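Local coordinates for mobilization protein A (Pseudomonas aeruginosa, PDB 2NS6) that nicks one DNA strand at the plasmid origin of transfer, as the relaxase of the relaxosome that prepares plasmid DNA for conjugation, at residues Ala1-Thr9 with Trp164-Trp172; Arg69-Val80 with Glu116-Glu126. One frame throughout, in Å; residues are numbered along the deposited sequence.

Contact 1. Residues Ala1-Thr9 with Trp164-Trp172; sequences AIYHLTAKT and WLEQTREAW
An edge strand of the relaxase sheet packs against helix 164-181 through L5 and R169; segments 5-9 and 164-172 run roughly antiparallel at 142°, with axes 8.9 Å apart. R169 reaches from the helix with its chain extended from CG to NE and grips a single backbone oxygen side-on: NE lies 2.8 Å from L5 O, and NH2 lies 2.9 Å from the same L5 O. Both bonds are bent, at 146° and 139°, as expected when two N-H groups converge on one acceptor lying in the guanidinium plane. NH1 makes a weak, bent bond within a salt bridge to E166 OE1, and L165 CD1 lies over one guanidinium face, which together probably limit its rotation. Beside this grip the contact is apolar. L5 CG stands anti to the backbone N, which places CD1 between T168 CG2 and the indole of W172, 3.8 Å from W172 CB. F94 of helix 84-99 adjoins L5, T168 and W172, joining the two helices on this face of the antiparallel sheet. Farther along the strand, A7 CB meets the ring edge of W164 at CZ3, 4.0 Å away. At the other end, W172 turns its indole edge to Y3, with CD1 3.1 Å from Y3 O.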
loop_
_atom_site.group_PDB
_atom_site.type_symbol
_atom_site.label_atom_id
_atom_site.label_comp_id
_atom_site.label_asym_id
_atom_site.label_seq_id
_atom_site.Cartn_x
_atom_site.Cartn_y
_atom_site.Cartn_z
ATOM N N ALA A 1 -8.233 1.887 22.798
ATOM C CA ALA A 1 -9.011 2.938 22.081
ATOM C C ALA A 1 -9.307 2.485 20.655
ATOM O O ALA A 1 -8.871 1.412 20.234
ATOM C CB ALA A 1 -8.226 4.246 22.065
ATOM N N ILE A 2 -10.058 3.298 19.919
ATOM C CA ILE A 2 -10.399 2.976 18.538
ATOM C C ILE A 2 -9.516 3.757 17.563
ATOM O O ILE A 2 -9.357 4.970 17.691
ATOM C CB ILE A 2 -11.899 3.292 18.240
ATOM C CG1 ILE A 2 -12.797 2.262 18.933
ATOM C CG2 ILE A 2 -12.155 3.313 16.737
ATOM C CD1 ILE A 2 -12.554 0.822 18.497
ATOM N N TYR A 3 -8.926 3.049 16.604
ATOM C CA TYR A 3 -8.082 3.684 15.605
ATOM C C TYR A 3 -8.750 3.422 14.269
ATOM O O TYR A 3 -8.493 2.414 13.614
ATOM C CB TYR A 3 -6.663 3.108 15.653
ATOM C CG TYR A 3 -6.031 3.290 17.016
ATOM C CD1 TYR A 3 -5.968 2.228 17.925
ATOM C CD2 TYR A 3 -5.595 4.551 17.440
ATOM C CE1 TYR A 3 -5.499 2.418 19.221
ATOM C CE2 TYR A 3 -5.126 4.752 18.737
ATOM C CZ TYR A 3 -5.084 3.679 19.621
ATOM O OH TYR A 3 -4.655 3.872 20.917
ATOM N N HIS A 4 -9.621 4.349 13.889
ATOM C CA HIS A 4 -10.397 4.253 12.666
ATOM C C HIS A 4 -9.578 3.957 11.412
ATOM O O HIS A 4 -8.448 4.417 11.267
ATOM C CB HIS A 4 -11.211 5.535 12.480
ATOM C CG HIS A 4 -12.299 5.414 11.462
ATOM N ND1 HIS A 4 -13.090 4.288 11.350
ATOM C CD2 HIS A 4 -12.743 6.282 10.522
ATOM C CE1 HIS A 4 -13.973 4.468 10.383
ATOM N NE2 HIS A 4 -13.785 5.669 9.864
ATOM N N LEU A 5 -10.172 3.180 10.514
ATOM C CA LEU A 5 -9.538 2.800 9.258
ATOM C C LEU A 5 -10.567 2.875 8.139
ATOM O O LEU A 5 -11.700 2.422 8.303
ATOM C CB LEU A 5 -8.981 1.381 9.369
ATOM C CG LEU A 5 -8.338 0.736 8.136
ATOM C CD1 LEU A 5 -7.324 -0.312 8.581
ATOM C CD2 LEU A 5 -9.409 0.101 7.254
ATOM N N THR A 6 -10.179 3.455 7.007
ATOM C CA THR A 6 -11.078 3.568 5.859
ATOM C C THR A 6 -10.349 3.023 4.643
ATOM O O THR A 6 -9.168 2.697 4.721
ATOM C CB THR A 6 -11.470 5.033 5.574
ATOM O OG1 THR A 6 -10.287 5.794 5.319
ATOM C CG2 THR A 6 -12.200 5.647 6.773
ATOM N N ALA A 7 -11.044 2.932 3.517
ATOM C CA ALA A 7 -10.424 2.413 2.306
ATOM C C ALA A 7 -11.203 2.791 1.055
ATOM O O ALA A 7 -12.413 2.977 1.111
ATOM C CB ALA A 7 -10.303 0.898 2.402
ATOM N N LYS A 8 -10.498 2.901 -0.068
ATOM C CA LYS A 8 -11.114 3.232 -1.349
ATOM C C LYS A 8 -10.192 2.820 -2.501
ATOM O O LYS A 8 -8.978 2.712 -2.319
ATOM C CB LYS A 8 -11.410 4.729 -1.432
ATOM C CG LYS A 8 -10.214 5.616 -1.155
ATOM C CD LYS A 8 -10.494 7.060 -1.540
ATOM C CE LYS A 8 -11.717 7.594 -0.823
ATOM N NZ LYS A 8 -11.589 7.423 0.654
ATOM N N THR A 9 -10.770 2.591 -3.681
ATOM C CA THR A 9 -10.002 2.181 -4.860
ATOM C C THR A 9 -9.766 3.359 -5.814
ATOM O O THR A 9 -10.546 4.308 -5.841
ATOM C CB THR A 9 -10.740 1.054 -5.641
ATOM O OG1 THR A 9 -11.169 0.033 -4.729
ATOM C CG2 THR A 9 -9.810 0.423 -6.681
ATOM N N TRP A 164 -14.460 -7.700 3.714
ATOM C CA TRP A 164 -13.068 -7.264 3.809
ATOM C C TRP A 164 -12.827 -6.017 4.664
ATOM O O TRP A 164 -11.880 -5.974 5.442
ATOM C CB TRP A 164 -12.484 -7.028 2.416
ATOM C CG TRP A 164 -11.013 -6.719 2.457
ATOM C CD1 TRP A 164 -9.988 -7.614 2.550
ATOM C CD2 TRP A 164 -10.414 -5.420 2.451
ATOM N NE1 TRP A 164 -8.784 -6.950 2.604
ATOM C CE2 TRP A 164 -9.017 -5.601 2.546
ATOM C CE3 TRP A 164 -10.925 -4.116 2.386
ATOM C CZ2 TRP A 164 -8.120 -4.529 2.567
ATOM C CZ3 TRP A 164 -10.032 -3.048 2.407
ATOM C CH2 TRP A 164 -8.644 -3.264 2.499
ATOM N N LEU A 165 -13.680 -5.006 4.517
ATOM C CA LEU A 165 -13.519 -3.766 5.267
ATOM C C LEU A 165 -13.517 -3.962 6.782
ATOM O O LEU A 165 -12.578 -3.545 7.460
ATOM C CB LEU A 165 -14.602 -2.763 4.867
ATOM C CG LEU A 165 -14.649 -1.457 5.673
ATOM C CD1 LEU A 165 -13.269 -0.826 5.720
ATOM C CD2 LEU A 165 -15.665 -0.500 5.054
ATOM N N GLU A 166 -14.551 -4.605 7.317
ATOM C CA GLU A 166 -14.614 -4.822 8.758
ATOM C C GLU A 166 -13.551 -5.821 9.217
ATOM O O GLU A 166 -12.968 -5.671 10.290
ATOM C CB GLU A 166 -16.022 -5.275 9.156
ATOM C CG GLU A 166 -17.060 -4.189 8.893
ATOM C CD GLU A 166 -16.851 -2.959 9.773
ATOM O OE1 GLU A 166 -17.243 -1.846 9.357
ATOM O OE2 GLU A 166 -16.301 -3.106 10.889
ATOM N N GLN A 167 -13.294 -6.834 8.395
ATOM C CA GLN A 167 -12.271 -7.818 8.719
ATOM C C GLN A 167 -10.919 -7.118 8.820
ATOM O O GLN A 167 -10.080 -7.478 9.641
ATOM C CB GLN A 167 -12.203 -8.893 7.635
ATOM C CG GLN A 167 -12.991 -10.159 7.939
ATOM C CD GLN A 167 -13.182 -11.031 6.709
ATOM O OE1 GLN A 167 -12.307 -11.096 5.834
ATOM N NE2 GLN A 167 -14.324 -11.717 6.638
ATOM N N THR A 168 -10.705 -6.115 7.979
ATOM C CA THR A 168 -9.439 -5.394 7.998
ATOM C C THR A 168 -9.386 -4.533 9.257
ATOM O O THR A 168 -8.352 -4.434 9.920
ATOM C CB THR A 168 -9.291 -4.551 6.715
ATOM O OG1 THR A 168 -9.352 -5.429 5.576
ATOM C CG2 THR A 168 -7.957 -3.816 6.693
ATOM N N ARG A 169 -10.522 -3.938 9.601
ATOM C CA ARG A 169 -10.623 -3.114 10.799
ATOM C C ARG A 169 -10.362 -3.957 12.039
ATOM O O ARG A 169 -9.671 -3.520 12.955
ATOM C CB ARG A 169 -12.008 -2.473 10.862
ATOM C CG ARG A 169 -12.144 -1.328 9.895
ATOM C CD ARG A 169 -13.550 -0.795 9.831
ATOM N NE ARG A 169 -13.587 0.432 9.054
ATOM C CZ ARG A 169 -14.696 1.090 8.735
ATOM N NH1 ARG A 169 -15.878 0.632 9.126
ATOM N NH2 ARG A 169 -14.618 2.210 8.025
ATOM N N GLU A 170 -10.902 -5.173 12.067
ATOM C CA GLU A 170 -10.684 -6.050 13.212
ATOM C C GLU A 170 -9.217 -6.455 13.257
ATOM O O GLU A 170 -8.632 -6.608 14.330
ATOM C CB GLU A 170 -11.547 -7.306 13.106
ATOM C CG GLU A 170 -11.409 -8.227 14.310
ATOM C CD GLU A 170 -12.173 -9.524 14.153
ATOM O OE1 GLU A 170 -12.208 -10.310 15.125
ATOM O OE2 GLU A 170 -12.737 -9.762 13.061
ATOM N N ALA A 171 -8.625 -6.635 12.080
ATOM C CA ALA A 171 -7.221 -7.012 11.989
ATOM C C ALA A 171 -6.355 -5.853 12.474
ATOM O O ALA A 171 -5.420 -6.051 13.254
ATOM C CB ALA A 171 -6.870 -7.381 10.553
ATOM N N TRP A 172 -6.669 -4.642 12.027
ATOM C CA TRP A 172 -5.908 -3.468 12.441
ATOM C C TRP A 172 -5.983 -3.317 13.957
ATOM O O TRP A 172 -4.968 -3.066 14.614
ATOM C CB TRP A 172 -6.450 -2.204 11.761
ATOM C CG TRP A 172 -5.834 -0.914 12.264
ATOM C CD1 TRP A 172 -6.506 0.186 12.707
ATOM C CD2 TRP A 172 -4.436 -0.608 12.403
ATOM N NE1 TRP A 172 -5.622 1.155 13.119
ATOM C CE2 TRP A 172 -4.345 0.696 12.945
ATOM C CE3 TRP A 172 -3.256 -1.309 12.127
ATOM C CZ2 TRP A 172 -3.117 1.319 13.216
ATOM C CZ3 TRP A 172 -2.030 -0.690 12.397
ATOM C CH2 TRP A 172 -1.973 0.613 12.938
#

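Contact 2. Residues Arg69-Val80 with Glu116-Glu126; sequences RLFKEVEFALPV and ENPHCHLMISE. With MN (manganese (II) ion), chain B.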
loop_
_atom_site.group_PDB
_atom_site.type_symbol
_atom_site.label_atom_id
_atom_site.label_comp_id
_atom_site.label_asym_id
_atom_site.label_seq_id
_atom_site.Cartn_x
_atom_site.Cartn_y
_atom_site.Cartn_z
ATOM N N ARG A 69 -8.270 -1.395 -11.804
ATOM C CA ARG A 69 -8.005 -0.880 -10.461
ATOM C C ARG A 69 -6.512 -0.614 -10.278
ATOM O O ARG A 69 -5.719 -1.546 -10.113
ATOM C CB ARG A 69 -8.485 -1.899 -9.418
ATOM C CG ARG A 69 -9.959 -2.293 -9.550
ATOM C CD ARG A 69 -10.237 -3.671 -8.934
ATOM N NE ARG A 69 -10.036 -3.709 -7.482
ATOM C CZ ARG A 69 -10.880 -3.194 -6.589
ATOM N NH1 ARG A 69 -11.995 -2.591 -6.993
ATOM N NH2 ARG A 69 -10.617 -3.295 -5.291
ATOM N N LEU A 70 -6.131 0.659 -10.310
ATOM C CA LEU A 70 -4.732 1.046 -10.149
ATOM C C LEU A 70 -4.184 0.674 -8.771
ATOM O O LEU A 70 -3.030 0.253 -8.644
ATOM C CB LEU A 70 -4.575 2.554 -10.376
ATOM C CG LEU A 70 -4.877 3.052 -11.798
ATOM C CD1 LEU A 70 -5.009 4.558 -11.779
ATOM C CD2 LEU A 70 -3.759 2.616 -12.763
ATOM N N PHE A 71 -5.014 0.825 -7.743
ATOM C CA PHE A 71 -4.599 0.495 -6.386
ATOM C C PHE A 71 -5.744 0.668 -5.391
ATOM O O PHE A 71 -6.739 1.325 -5.678
ATOM C CB PHE A 71 -3.413 1.377 -5.969
ATOM C CG PHE A 71 -3.733 2.837 -5.947
ATOM C CD1 PHE A 71 -4.347 3.412 -4.837
ATOM C CD2 PHE A 71 -3.474 3.633 -7.055
ATOM C CE1 PHE A 71 -4.700 4.754 -4.834
ATOM C CE2 PHE A 71 -3.822 4.980 -7.065
ATOM C CZ PHE A 71 -4.438 5.543 -5.954
ATOM N N LYS A 72 -5.583 0.054 -4.226
ATOM C CA LYS A 72 -6.547 0.124 -3.138
ATOM C C LYS A 72 -5.843 0.933 -2.051
ATOM O O LYS A 72 -4.840 0.492 -1.478
ATOM C CB LYS A 72 -6.855 -1.282 -2.622
ATOM C CG LYS A 72 -7.887 -1.360 -1.492
ATOM C CD LYS A 72 -9.278 -0.992 -1.972
ATOM C CE LYS A 72 -10.329 -1.215 -0.896
ATOM N NZ LYS A 72 -10.583 -2.668 -0.653
ATOM N N GLU A 73 -6.364 2.122 -1.781
ATOM C CA GLU A 73 -5.790 3.006 -0.775
ATOM C C GLU A 73 -6.428 2.777 0.583
ATOM O O GLU A 73 -7.649 2.827 0.726
ATOM C CB GLU A 73 -5.993 4.459 -1.192
ATOM C CG GLU A 73 -5.624 5.482 -0.124
ATOM C CD GLU A 73 -5.631 6.894 -0.671
ATOM O OE1 GLU A 73 -6.654 7.291 -1.269
ATOM O OE2 GLU A 73 -4.612 7.603 -0.504
ATOM N N VAL A 74 -5.598 2.527 1.583
ATOM C CA VAL A 74 -6.089 2.301 2.931
ATOM C C VAL A 74 -5.507 3.376 3.846
ATOM O O VAL A 74 -4.340 3.750 3.705
ATOM C CB VAL A 74 -5.672 0.910 3.453
ATOM C CG1 VAL A 74 -6.271 0.671 4.830
ATOM C CG2 VAL A 74 -6.131 -0.175 2.487
ATOM N N GLU A 75 -6.327 3.879 4.767
ATOM C CA GLU A 75 -5.881 4.908 5.710
ATOM C C GLU A 75 -6.271 4.537 7.132
ATOM O O GLU A 75 -7.425 4.196 7.401
ATOM C CB GLU A 75 -6.486 6.273 5.375
ATOM C CG GLU A 75 -5.783 7.418 6.103
ATOM C CD GLU A 75 -6.326 8.789 5.734
ATOM O OE1 GLU A 75 -6.645 9.009 4.547
ATOM O OE2 GLU A 75 -6.414 9.651 6.633
ATOM N N PHE A 76 -5.311 4.611 8.046
ATOM C CA PHE A 76 -5.586 4.276 9.437
ATOM C C PHE A 76 -4.800 5.139 10.419
ATOM O O PHE A 76 -3.640 5.468 10.184
ATOM C CB PHE A 76 -5.305 2.788 9.691
ATOM C CG PHE A 76 -4.010 2.289 9.105
ATOM C CD1 PHE A 76 -3.894 2.038 7.740
ATOM C CD2 PHE A 76 -2.901 2.083 9.916
ATOM C CE1 PHE A 76 -2.696 1.581 7.197
ATOM C CE2 PHE A 76 -1.697 1.625 9.382
ATOM C CZ PHE A 76 -1.594 1.381 8.019
ATOM N N ALA A 77 -5.450 5.519 11.515
ATOM C CA ALA A 77 -4.813 6.339 12.534
ATOM C C ALA A 77 -3.842 5.482 13.341
ATOM O O ALA A 77 -4.065 4.282 13.517
ATOM C CB ALA A 77 -5.878 6.945 13.461
ATOM N N LEU A 78 -2.771 6.103 13.826
ATOM C CA LEU A 78 -1.754 5.411 14.625
ATOM C C LEU A 78 -1.839 5.838 16.100
ATOM O O LEU A 78 -2.111 6.997 16.399
ATOM C CB LEU A 78 -0.355 5.734 14.081
ATOM C CG LEU A 78 -0.001 5.196 12.688
ATOM C CD1 LEU A 78 1.284 5.834 12.202
ATOM C CD2 LEU A 78 0.140 3.670 12.745
ATOM N N PRO A 79 -1.614 4.902 17.041
ATOM C CA PRO A 79 -1.679 5.252 18.465
ATOM C C PRO A 79 -0.640 6.322 18.810
ATOM O O PRO A 79 0.550 6.152 18.519
ATOM C CB PRO A 79 -1.386 3.925 19.161
ATOM C CG PRO A 79 -1.900 2.905 18.188
ATOM C CD PRO A 79 -1.410 3.452 16.867
ATOM N N VAL A 80 -1.080 7.420 19.428
ATOM C CA VAL A 80 -0.165 8.507 19.790
ATOM C C VAL A 80 0.823 8.178 20.899
ATOM O O VAL A 80 1.881 8.800 20.986
ATOM C CB VAL A 80 -0.924 9.788 20.227
ATOM C CG1 VAL A 80 -1.337 10.603 19.006
ATOM C CG2 VAL A 80 -2.141 9.417 21.053
ATOM N N GLU A 116 -0.896 15.395 16.931
ATOM C CA GLU A 116 -1.849 14.701 17.788
ATOM C C GLU A 116 -2.631 13.675 16.978
ATOM O O GLU A 116 -3.474 12.962 17.519
ATOM C CB GLU A 116 -2.831 15.706 18.409
ATOM C CG GLU A 116 -2.184 16.791 19.262
ATOM C CD GLU A 116 -1.908 16.342 20.688
ATOM O OE1 GLU A 116 -2.878 16.136 21.452
ATOM O OE2 GLU A 116 -0.718 16.193 21.046
ATOM N N ASN A 117 -2.348 13.597 15.680
ATOM C CA ASN A 117 -3.061 12.660 14.823
ATOM C C ASN A 117 -2.171 11.937 13.799
ATOM O O ASN A 117 -2.353 12.085 12.590
ATOM C CB ASN A 117 -4.209 13.394 14.108
ATOM C CG ASN A 117 -5.167 14.075 15.081
ATOM O OD1 ASN A 117 -5.835 13.416 15.883
ATOM N ND2 ASN A 117 -5.231 15.402 15.016
ATOM N N PRO A 118 -1.183 11.163 14.275
ATOM C CA PRO A 118 -0.297 10.432 13.363
ATOM C C PRO A 118 -1.137 9.410 12.606
ATOM O O PRO A 118 -1.973 8.733 13.202
ATOM C CB PRO A 118 0.694 9.757 14.310
ATOM C CG PRO A 118 0.743 10.689 15.473
ATOM C CD PRO A 118 -0.715 11.039 15.665
ATOM N N HIS A 119 -0.934 9.305 11.298
ATOM C CA HIS A 119 -1.695 8.349 10.498
ATOM C C HIS A 119 -0.857 7.736 9.379
ATOM O O HIS A 119 0.223 8.235 9.040
ATOM C CB HIS A 119 -2.951 9.016 9.915
ATOM C CG HIS A 119 -2.669 10.268 9.146
ATOM N ND1 HIS A 119 -2.346 11.457 9.760
ATOM C CD2 HIS A 119 -2.640 10.510 7.813
ATOM C CE1 HIS A 119 -2.127 12.379 8.839
ATOM N NE2 HIS A 119 -2.300 11.830 7.650
ATOM N N CYS A 120 -1.368 6.655 8.799
ATOM C CA CYS A 120 -0.660 5.951 7.740
ATOM C C CYS A 120 -1.450 5.814 6.440
ATOM O O CYS A 120 -2.617 5.430 6.456
ATOM C CB CYS A 120 -0.266 4.559 8.242
ATOM S SG CYS A 120 0.604 3.556 7.020
ATOM N N HIS A 121 -0.820 6.143 5.316
ATOM C CA HIS A 121 -1.467 6.007 4.010
ATOM C C HIS A 121 -0.815 4.778 3.382
ATOM O O HIS A 121 0.405 4.666 3.368
ATOM C CB HIS A 121 -1.209 7.234 3.131
ATOM C CG HIS A 121 -1.934 8.466 3.577
ATOM N ND1 HIS A 121 -3.195 8.792 3.129
ATOM C CD2 HIS A 121 -1.573 9.450 4.435
ATOM C CE1 HIS A 121 -3.579 9.927 3.690
ATOM N NE2 HIS A 121 -2.613 10.345 4.486
ATOM N N LEU A 122 -1.619 3.854 2.875
ATOM C CA LEU A 122 -1.060 2.647 2.286
ATOM C C LEU A 122 -1.765 2.292 0.988
ATOM O O LEU A 122 -2.975 2.070 0.969
ATOM C CB LEU A 122 -1.159 1.496 3.301
ATOM C CG LEU A 122 -0.685 0.058 3.045
ATOM C CD1 LEU A 122 -1.876 -0.762 2.653
ATOM C CD2 LEU A 122 0.420 -0.018 2.015
ATOM N N MET A 123 -1.017 2.276 -0.108
ATOM C CA MET A 123 -1.613 1.917 -1.382
ATOM C C MET A 123 -1.144 0.531 -1.768
ATOM O O MET A 123 0.049 0.217 -1.723
ATOM C CB MET A 123 -1.298 2.964 -2.463
ATOM C CG MET A 123 0.092 3.542 -2.448
ATOM S SD MET A 123 0.230 5.145 -3.363
ATOM C CE MET A 123 0.025 4.610 -5.097
ATOM N N ILE A 124 -2.116 -0.304 -2.111
ATOM C CA ILE A 124 -1.878 -1.693 -2.477
ATOM C C ILE A 124 -2.267 -1.985 -3.907
ATOM O O ILE A 124 -3.388 -1.693 -4.329
ATOM C CB ILE A 124 -2.704 -2.625 -1.594
ATOM C CG1 ILE A 124 -2.526 -2.232 -0.129
ATOM C CG2 ILE A 124 -2.301 -4.068 -1.836
ATOM C CD1 ILE A 124 -3.307 -3.108 0.817
ATOM N N SER A 125 -1.331 -2.562 -4.653
ATOM C CA SER A 125 -1.570 -2.936 -6.042
ATOM C C SER A 125 -2.141 -4.347 -6.005
ATOM O O SER A 125 -1.558 -5.243 -5.390
ATOM C CB SER A 125 -0.254 -2.939 -6.820
ATOM O OG SER A 125 -0.416 -3.566 -8.079
ATOM N N GLU A 126 -3.277 -4.546 -6.662
ATOM C CA GLU A 126 -3.918 -5.853 -6.675
ATOM C C GLU A 126 -3.376 -6.786 -7.746
ATOM O O GLU A 126 -4.135 -7.370 -8.522
ATOM C CB GLU A 126 -5.430 -5.687 -6.824
ATOM C CG GLU A 126 -6.092 -5.140 -5.572
ATOM C CD GLU A 126 -7.456 -4.551 -5.860
ATOM O OE1 GLU A 126 -8.432 -4.945 -5.193
ATOM O OE2 GLU A 126 -7.540 -3.689 -6.756
HETATM MN MN MN B . -1.889 12.387 5.493
HETATM O O HOH W 1 -5.085 -2.709 -7.731
HETATM O O HOH W 2 -1.952 -2.181 -9.661
HETATM O O HOH W 3 -1.404 14.492 6.470
#
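E126 OE2 is gripped by R69 NE at 2.6 Å and by a water at 2.8 Å that also bridges R69 O and E126 N. R69 NH2 reaches E126 OE1 at 2.7 Å, completing a two-pronged, side-on salt bridge. Both oxygens are met on their syn sides, although guanidinium and carboxylate planes are 47° apart; a bend at chi3 (65°) turns the arginine back to its partner. This bridge closes one end of the pairing between strands 71-77 and 117-124, neighbouring inner strands of the antiparallel relaxase sheet. K72-I124, V74-L122 and F76-C120 are hydrogen-bonded pairs, and L78 N to P118 O continues the pattern.

On the face carrying K72, V74 and F76, C120 CB lies over the F76 ring, 3.7 Å from its centroid, while SG approaches obliquely in a Cys sulfur-aromatic contact. On the other face, M123 places CE above the F71 ring, with its sulfur farther out over the same face.

That second face also bears the metal site. H119 NE2 and H121 NE2 bind manganese at 2.3 and 2.4 Å, joined by a water and by H111 of the adjacent strand. H119 ND1 donates to N117 O at 2.9 Å in a nearly straight bond (171°), which fixes the ring's rotation. E75 runs beside H121, its CG over one imidazole face. E73 lies alongside too, its OE2 4.1 Å from the buried H121 ND1 without bonding it. The E75 carboxylate would probably add negative potential near the bound cation, whereas K21, salt-bridged to E73, probably offsets that second charge.

Contacts 1 and 2 meet along the seam between strands 5-10 and 71-77, their centres about 10 Å apart. Backbone bonds join them: K8 O lies 2.7 Å from E73 N, and T6 N lies 2.9 Å from E75 O, both probable hydrogen bonds. The helix of contact 1 also reaches past its own strand to the second one, with W172 CZ2 3.1 Å from A77 O, and the W172 ring meets that of F76. Helix 164-181 lies on one face of the sheet, and the manganese held by H119 and H121 on the other; the side chains of W172 and H119 are about 8 Å apart. The side chain of H121 is about 6 Å from that of Y24, probably the tyrosine that becomes linked to DNA, placing contact 2 at the active site.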